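Metallocarboxypeptidase (Trypanosoma cruzi, PDB 3DWC) probably removes single amino acids, other than proline, from the C-terminal end of peptides with broad specificity, as a metal-dependent carboxypeptidase of the M32 family. Local coordinates at residues B[249-254]-B[263-268]; B[273-278]-B[295-300]. All coordinates share one frame; numbering follows the deposited sequence.

Interaction 1: B[249-254]-B[263-268]; sequences ITTKYT and LGVIHE. With CO (cobalt (II) ion), chain Q.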
loop_
_atom_site.group_PDB
_atom_site.type_symbol
_atom_site.label_atom_id
_atom_site.label_comp_id
_atom_site.label_asym_id
_atom_site.label_seq_id
_atom_site.Cartn_x
_atom_site.Cartn_y
_atom_site.Cartn_z
ATOM N N ILE B 249 -3.961 -4.246 -11.046
ATOM C CA ILE B 249 -3.215 -4.321 -12.263
ATOM C C ILE B 249 -2.697 -2.934 -12.641
ATOM O O ILE B 249 -3.240 -1.927 -12.243
ATOM C CB ILE B 249 -4.053 -4.928 -13.398
ATOM C CG1 ILE B 249 -5.154 -4.005 -13.894
ATOM C CG2 ILE B 249 -4.704 -6.232 -12.975
ATOM C CD1 ILE B 249 -5.664 -4.502 -15.234
ATOM N N THR B 250 -1.623 -2.895 -13.413
ATOM C CA THR B 250 -1.087 -1.631 -13.868
ATOM C C THR B 250 -0.774 -1.666 -15.368
ATOM O O THR B 250 -0.815 -2.728 -16.026
ATOM C CB THR B 250 0.198 -1.313 -13.151
ATOM O OG1 THR B 250 1.153 -2.288 -13.516
ATOM C CG2 THR B 250 -0.003 -1.320 -11.644
ATOM N N THR B 251 -0.442 -0.482 -15.877
ATOM C CA THR B 251 -0.067 -0.282 -17.248
ATOM C C THR B 251 0.721 1.012 -17.315
ATOM O O THR B 251 1.011 1.661 -16.322
ATOM C CB THR B 251 -1.302 -0.189 -18.180
ATOM O OG1 THR B 251 -0.878 -0.244 -19.543
ATOM C CG2 THR B 251 -2.072 1.147 -17.951
ATOM N N LYS B 252 1.038 1.407 -18.520
ATOM C CA LYS B 252 1.902 2.553 -18.726
ATOM C C LYS B 252 1.472 3.114 -20.071
ATOM O O LYS B 252 1.116 2.353 -20.954
ATOM C CB LYS B 252 3.312 2.041 -18.781
ATOM C CG LYS B 252 4.396 3.089 -18.726
ATOM C CD LYS B 252 5.525 2.741 -19.700
ATOM C CE LYS B 252 6.144 1.338 -19.432
ATOM N NZ LYS B 252 7.243 0.961 -20.444
ATOM N N TYR B 253 1.444 4.436 -20.181
ATOM C CA TYR B 253 0.955 5.098 -21.367
ATOM C C TYR B 253 2.020 5.970 -22.036
ATOM O O TYR B 253 2.809 6.628 -21.358
ATOM C CB TYR B 253 -0.243 5.964 -21.035
ATOM C CG TYR B 253 -1.375 5.254 -20.333
ATOM C CD1 TYR B 253 -1.551 5.391 -18.967
ATOM C CD2 TYR B 253 -2.251 4.475 -21.022
ATOM C CE1 TYR B 253 -2.550 4.767 -18.315
ATOM C CE2 TYR B 253 -3.274 3.817 -20.374
ATOM C CZ TYR B 253 -3.418 3.980 -19.013
ATOM O OH TYR B 253 -4.435 3.349 -18.339
ATOM N N THR B 254 2.009 5.935 -23.367
ATOM C CA THR B 254 2.728 6.858 -24.222
ATOM C C THR B 254 1.693 7.475 -25.174
ATOM O O THR B 254 0.764 6.780 -25.644
ATOM C CB THR B 254 3.838 6.116 -25.027
ATOM O OG1 THR B 254 4.390 6.973 -26.018
ATOM C CG2 THR B 254 3.293 4.874 -25.728
ATOM N N LEU B 263 -3.713 -3.594 -25.280
ATOM C CA LEU B 263 -3.515 -5.029 -25.266
ATOM C C LEU B 263 -2.854 -5.535 -23.981
ATOM O O LEU B 263 -3.140 -6.653 -23.504
ATOM C CB LEU B 263 -2.747 -5.490 -26.489
ATOM C CG LEU B 263 -3.565 -5.674 -27.766
ATOM C CD1 LEU B 263 -4.645 -4.615 -27.971
ATOM C CD2 LEU B 263 -2.529 -5.559 -28.851
ATOM N N GLY B 264 -1.950 -4.733 -23.457
ATOM C CA GLY B 264 -1.383 -4.972 -22.116
ATOM C C GLY B 264 -2.410 -5.032 -20.998
ATOM O O GLY B 264 -2.396 -5.925 -20.182
ATOM N N VAL B 265 -3.305 -4.076 -20.949
ATOM C CA VAL B 265 -4.380 -4.127 -19.963
ATOM C C VAL B 265 -5.299 -5.329 -20.148
ATOM O O VAL B 265 -5.700 -5.951 -19.180
ATOM C CB VAL B 265 -5.183 -2.826 -19.971
ATOM C CG1 VAL B 265 -6.551 -2.965 -19.313
ATOM C CG2 VAL B 265 -4.345 -1.747 -19.291
ATOM N N ILE B 266 -5.595 -5.670 -21.385
ATOM C CA ILE B 266 -6.430 -6.841 -21.695
ATOM C C ILE B 266 -5.731 -8.121 -21.159
ATOM O O ILE B 266 -6.317 -8.945 -20.486
ATOM C CB ILE B 266 -6.764 -6.910 -23.224
ATOM C CG1 ILE B 266 -7.787 -5.836 -23.588
ATOM C CG2 ILE B 266 -7.348 -8.334 -23.606
ATOM C CD1 ILE B 266 -8.053 -5.627 -25.099
ATOM N N HIS B 267 -4.463 -8.256 -21.455
ATOM C CA HIS B 267 -3.630 -9.345 -20.926
ATOM C C HIS B 267 -3.712 -9.460 -19.382
ATOM O O HIS B 267 -3.979 -10.517 -18.823
ATOM C CB HIS B 267 -2.169 -9.085 -21.378
ATOM C CG HIS B 267 -1.235 -10.192 -21.030
ATOM N ND1 HIS B 267 -0.827 -11.135 -21.950
ATOM C CD2 HIS B 267 -0.655 -10.532 -19.855
ATOM C CE1 HIS B 267 -0.052 -12.027 -21.347
ATOM N NE2 HIS B 267 0.065 -11.681 -20.075
ATOM N N GLU B 268 -3.474 -8.353 -18.680
ATOM C CA GLU B 268 -3.494 -8.378 -17.232
ATOM C C GLU B 268 -4.881 -8.584 -16.686
ATOM O O GLU B 268 -5.046 -9.225 -15.684
ATOM C CB GLU B 268 -2.907 -7.092 -16.678
ATOM C CG GLU B 268 -1.501 -6.839 -17.102
ATOM C CD GLU B 268 -0.527 -7.958 -16.751
ATOM O OE1 GLU B 268 -0.708 -8.619 -15.707
ATOM O OE2 GLU B 268 0.466 -8.152 -17.520
HETATM CO CO CO Q . 1.161 -12.598 -18.373
HETATM O O HOH W 1 1.755 -10.548 -17.636
HETATM O O HOH W 2 2.690 -12.569 -19.322
HETATM O O HOH W 3 2.774 -13.172 -17.025
#
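Ile249 holds CG1 between its backbone N and carbonyl carbon (chi1 71°), and its extended chi2 carries CD1 onto the helix, where it meets Glu268 CB at 4.0 Å. The two side chains lie alongside each other, pointing opposite ways. Ile249 CD1 lies 4.2 Å from the backbone O of Val265. The backbone places Thr251 CB against Val265 CG2, at 3.6 Å. Chi1 of Thr251 (-169°) sets OG1 anti to N and CG2 between N and the carbonyl carbon, and they lie 3.8 and 3.9 Å from Val265 CG2. No hydrogen bond joins the segments. Strand 249-251 runs nearly antiparallel to helix 263-268, with their axes 8.4 Å apart. Within the sheet, strand 246-251 lies between strands 230-234 and 240-241, and Ile249 pairs with Arg231 and Asp233. Thr250 points away from the helix, and its OG1 bonds to Ser235.

The helix carries the HExxH motif. His267 NE2 binds the cobalt ion at 2.2 Å, and its ND1 is bonded to Glu305. His271 and Glu298 complete the protein ligands. The chain of Glu268 bends at chi2 (-57°), and OE2 accepts a hydrogen bond of 2.7 Å from water 1, a cobalt ligand. Glu268 is the predicted proton donor/acceptor. Its CB thus packs on the strand while the carboxylate accepts a hydrogen bond from metal-bound water, consistent with activation of that water for peptide hydrolysis.

Interaction 2: B[273-278]-B[295-300]; sequences KYEQNC and GVHEGQ. With CO (cobalt (II) ion), chain Q.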
loop_
_atom_site.group_PDB
_atom_site.type_symbol
_atom_site.label_atom_id
_atom_site.label_comp_id
_atom_site.label_asym_id
_atom_site.label_seq_id
_atom_site.Cartn_x
_atom_site.Cartn_y
_atom_site.Cartn_z
ATOM N N LYS B 273 -8.974 -11.911 -13.885
ATOM C CA LYS B 273 -10.249 -12.652 -13.823
ATOM C C LYS B 273 -10.023 -13.993 -13.163
ATOM O O LYS B 273 -10.876 -14.489 -12.424
ATOM C CB LYS B 273 -10.824 -12.861 -15.224
ATOM C CG LYS B 273 -11.327 -11.553 -15.947
ATOM C CD LYS B 273 -12.504 -10.875 -15.217
ATOM C CE LYS B 273 -13.812 -11.720 -15.309
ATOM N NZ LYS B 273 -14.932 -11.077 -14.566
ATOM N N TYR B 274 -8.873 -14.594 -13.407
ATOM C CA TYR B 274 -8.534 -15.845 -12.744
ATOM C C TYR B 274 -8.423 -15.626 -11.229
ATOM O O TYR B 274 -9.109 -16.313 -10.433
ATOM C CB TYR B 274 -7.256 -16.424 -13.346
ATOM C CG TYR B 274 -6.872 -17.861 -13.027
ATOM C CD1 TYR B 274 -7.690 -18.728 -12.311
ATOM C CD2 TYR B 274 -5.683 -18.354 -13.494
ATOM C CE1 TYR B 274 -7.273 -20.102 -12.076
ATOM C CE2 TYR B 274 -5.258 -19.677 -13.242
ATOM C CZ TYR B 274 -6.075 -20.538 -12.546
ATOM O OH TYR B 274 -5.655 -21.826 -12.345
ATOM N N GLU B 275 -7.607 -14.639 -10.844
ATOM C CA GLU B 275 -7.411 -14.291 -9.436
ATOM C C GLU B 275 -8.727 -13.927 -8.718
ATOM O O GLU B 275 -8.969 -14.416 -7.594
ATOM C CB GLU B 275 -6.352 -13.184 -9.300
ATOM C CG GLU B 275 -4.940 -13.637 -9.737
ATOM C CD GLU B 275 -4.360 -14.702 -8.802
ATOM O OE1 GLU B 275 -3.659 -15.641 -9.244
ATOM O OE2 GLU B 275 -4.625 -14.611 -7.599
ATOM N N GLN B 276 -9.612 -13.146 -9.367
ATOM C CA GLN B 276 -10.835 -12.664 -8.721
ATOM C C GLN B 276 -11.867 -13.746 -8.558
ATOM O O GLN B 276 -12.818 -13.583 -7.769
ATOM C CB GLN B 276 -11.513 -11.517 -9.532
ATOM C CG GLN B 276 -10.747 -10.204 -9.517
ATOM C CD GLN B 276 -11.588 -9.025 -9.962
ATOM O OE1 GLN B 276 -12.453 -9.132 -10.883
ATOM N NE2 GLN B 276 -11.398 -7.893 -9.263
ATOM N N ASN B 277 -11.742 -14.805 -9.367
ATOM C CA ASN B 277 -12.674 -15.898 -9.343
ATOM C C ASN B 277 -12.077 -17.231 -8.962
ATOM O O ASN B 277 -12.707 -18.271 -9.205
ATOM C CB ASN B 277 -13.376 -16.000 -10.684
ATOM C CG ASN B 277 -14.176 -14.777 -10.975
ATOM O OD1 ASN B 277 -15.298 -14.654 -10.491
ATOM N ND2 ASN B 277 -13.584 -13.830 -11.698
ATOM N N CYS B 278 -10.923 -17.211 -8.307
ATOM C CA CYS B 278 -10.220 -18.445 -8.005
ATOM C C CYS B 278 -10.945 -19.216 -6.915
ATOM O O CYS B 278 -11.148 -18.702 -5.823
ATOM C CB CYS B 278 -8.744 -18.179 -7.632
ATOM S SG CYS B 278 -7.722 -19.668 -7.722
ATOM N N GLY B 295 1.656 -21.629 -16.512
ATOM C CA GLY B 295 1.119 -21.921 -17.830
ATOM C C GLY B 295 -0.410 -21.813 -17.829
ATOM O O GLY B 295 -1.016 -21.275 -18.764
ATOM N N VAL B 296 -1.052 -22.322 -16.794
ATOM C CA VAL B 296 -2.488 -22.093 -16.691
ATOM C C VAL B 296 -2.809 -20.603 -16.524
ATOM O O VAL B 296 -3.685 -20.109 -17.210
ATOM C CB VAL B 296 -3.171 -22.999 -15.625
ATOM C CG1 VAL B 296 -4.673 -22.660 -15.508
ATOM C CG2 VAL B 296 -2.921 -24.456 -15.966
ATOM N N HIS B 297 -2.006 -19.858 -15.764
ATOM C CA HIS B 297 -2.249 -18.416 -15.570
ATOM C C HIS B 297 -2.085 -17.638 -16.882
ATOM O O HIS B 297 -2.979 -16.870 -17.292
ATOM C CB HIS B 297 -1.313 -17.867 -14.493
ATOM C CG HIS B 297 -1.984 -16.941 -13.543
ATOM N ND1 HIS B 297 -2.802 -15.918 -13.965
ATOM C CD2 HIS B 297 -2.070 -16.966 -12.195
ATOM C CE1 HIS B 297 -3.288 -15.287 -12.911
ATOM N NE2 HIS B 297 -2.861 -15.907 -11.821
ATOM N N GLU B 298 -0.962 -17.869 -17.564
ATOM C CA GLU B 298 -0.658 -17.195 -18.831
ATOM C C GLU B 298 -1.621 -17.682 -19.912
ATOM O O GLU B 298 -1.878 -16.966 -20.875
ATOM C CB GLU B 298 0.826 -17.419 -19.222
ATOM C CG GLU B 298 1.266 -16.644 -20.439
ATOM C CD GLU B 298 1.425 -15.141 -20.191
ATOM O OE1 GLU B 298 1.991 -14.447 -21.075
ATOM O OE2 GLU B 298 1.031 -14.660 -19.120
ATOM N N GLY B 299 -2.226 -18.860 -19.711
ATOM C CA GLY B 299 -3.325 -19.300 -20.553
ATOM C C GLY B 299 -4.576 -18.444 -20.448
ATOM O O GLY B 299 -5.311 -18.242 -21.435
ATOM N N GLN B 300 -4.852 -17.960 -19.253
ATOM C CA GLN B 300 -5.893 -16.983 -19.046
ATOM C C GLN B 300 -5.558 -15.586 -19.577
ATOM O O GLN B 300 -6.415 -14.924 -20.166
ATOM C CB GLN B 300 -6.255 -16.930 -17.562
ATOM C CG GLN B 300 -6.596 -18.307 -16.920
ATOM C CD GLN B 300 -7.425 -19.241 -17.770
ATOM O OE1 GLN B 300 -8.617 -19.011 -18.010
ATOM N NE2 GLN B 300 -6.785 -20.300 -18.267
HETATM CO CO CO Q . 1.161 -12.598 -18.373
HETATM O O HOH W 2 2.690 -12.569 -19.322
HETATM O O HOH W 1 1.755 -10.548 -17.636
HETATM O O HOH W 3 2.774 -13.172 -17.025
#
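Glu275 and His297 meet through a hydrogen bond from His297 NE2 to Glu275 OE1, 2.7 Å long and 164° at the hydrogen. The acceptor uses its anti lone pair and lies near the imidazole plane. Carboxylate and ring are almost coplanar. The edge of Tyr274 comes over one face of the His297 ring, with Tyr274 CD2 above its centre, an edge-to-face pair with planes at 57°. Tyr274 CG is anti to the backbone N (chi1 -167°), which sends the ring out to the other helix. Tyr274 CD2 also touches Gln300 CG at 3.5 Å. Tyr274 OH touches Val296 CG1 at 3.4 Å, the two side chains being about at right angles.

Further out, Tyr274 OH is bonded to Arg292 N. Gln300 NE2 turns back to Val296 O, at 3.3 Å, while Gln300 OE1 is bonded to Trp467. The contact joins the end of the HExxH helix to helix 294-309, whose Glu298 points away from it and binds cobalt through OE2 at 2.2 Å. The His297 ring also meets that of the cobalt ligand His271. Carboxylate and tyrosine together fix the tilt of the imidazole. Glu275, whose OE2 is salt-bridged to Lys244, would probably polarise it only moderately.

Both interactions are buried and both use helix 259-276, first at its middle and then at its C-terminal end. Interaction 1 lies against the small sheet and is apolar across the segments; the ends of His267 and Glu268 turn to the metal and its water. Interaction 2 is helix to helix, somewhat nearer the centre of the chain, and adds a histidine-carboxylate hydrogen bond and an aromatic pair to its packing. Its His297 and Glu275 are partly exposed. The two meet at the cobalt ion. Interaction 1 supplies a histidine ligand and interaction 2 a glutamate, and the three waters on the metal are shared between them. The strand and helix 294-309 thus both pack on the helix bearing the HExxH motif.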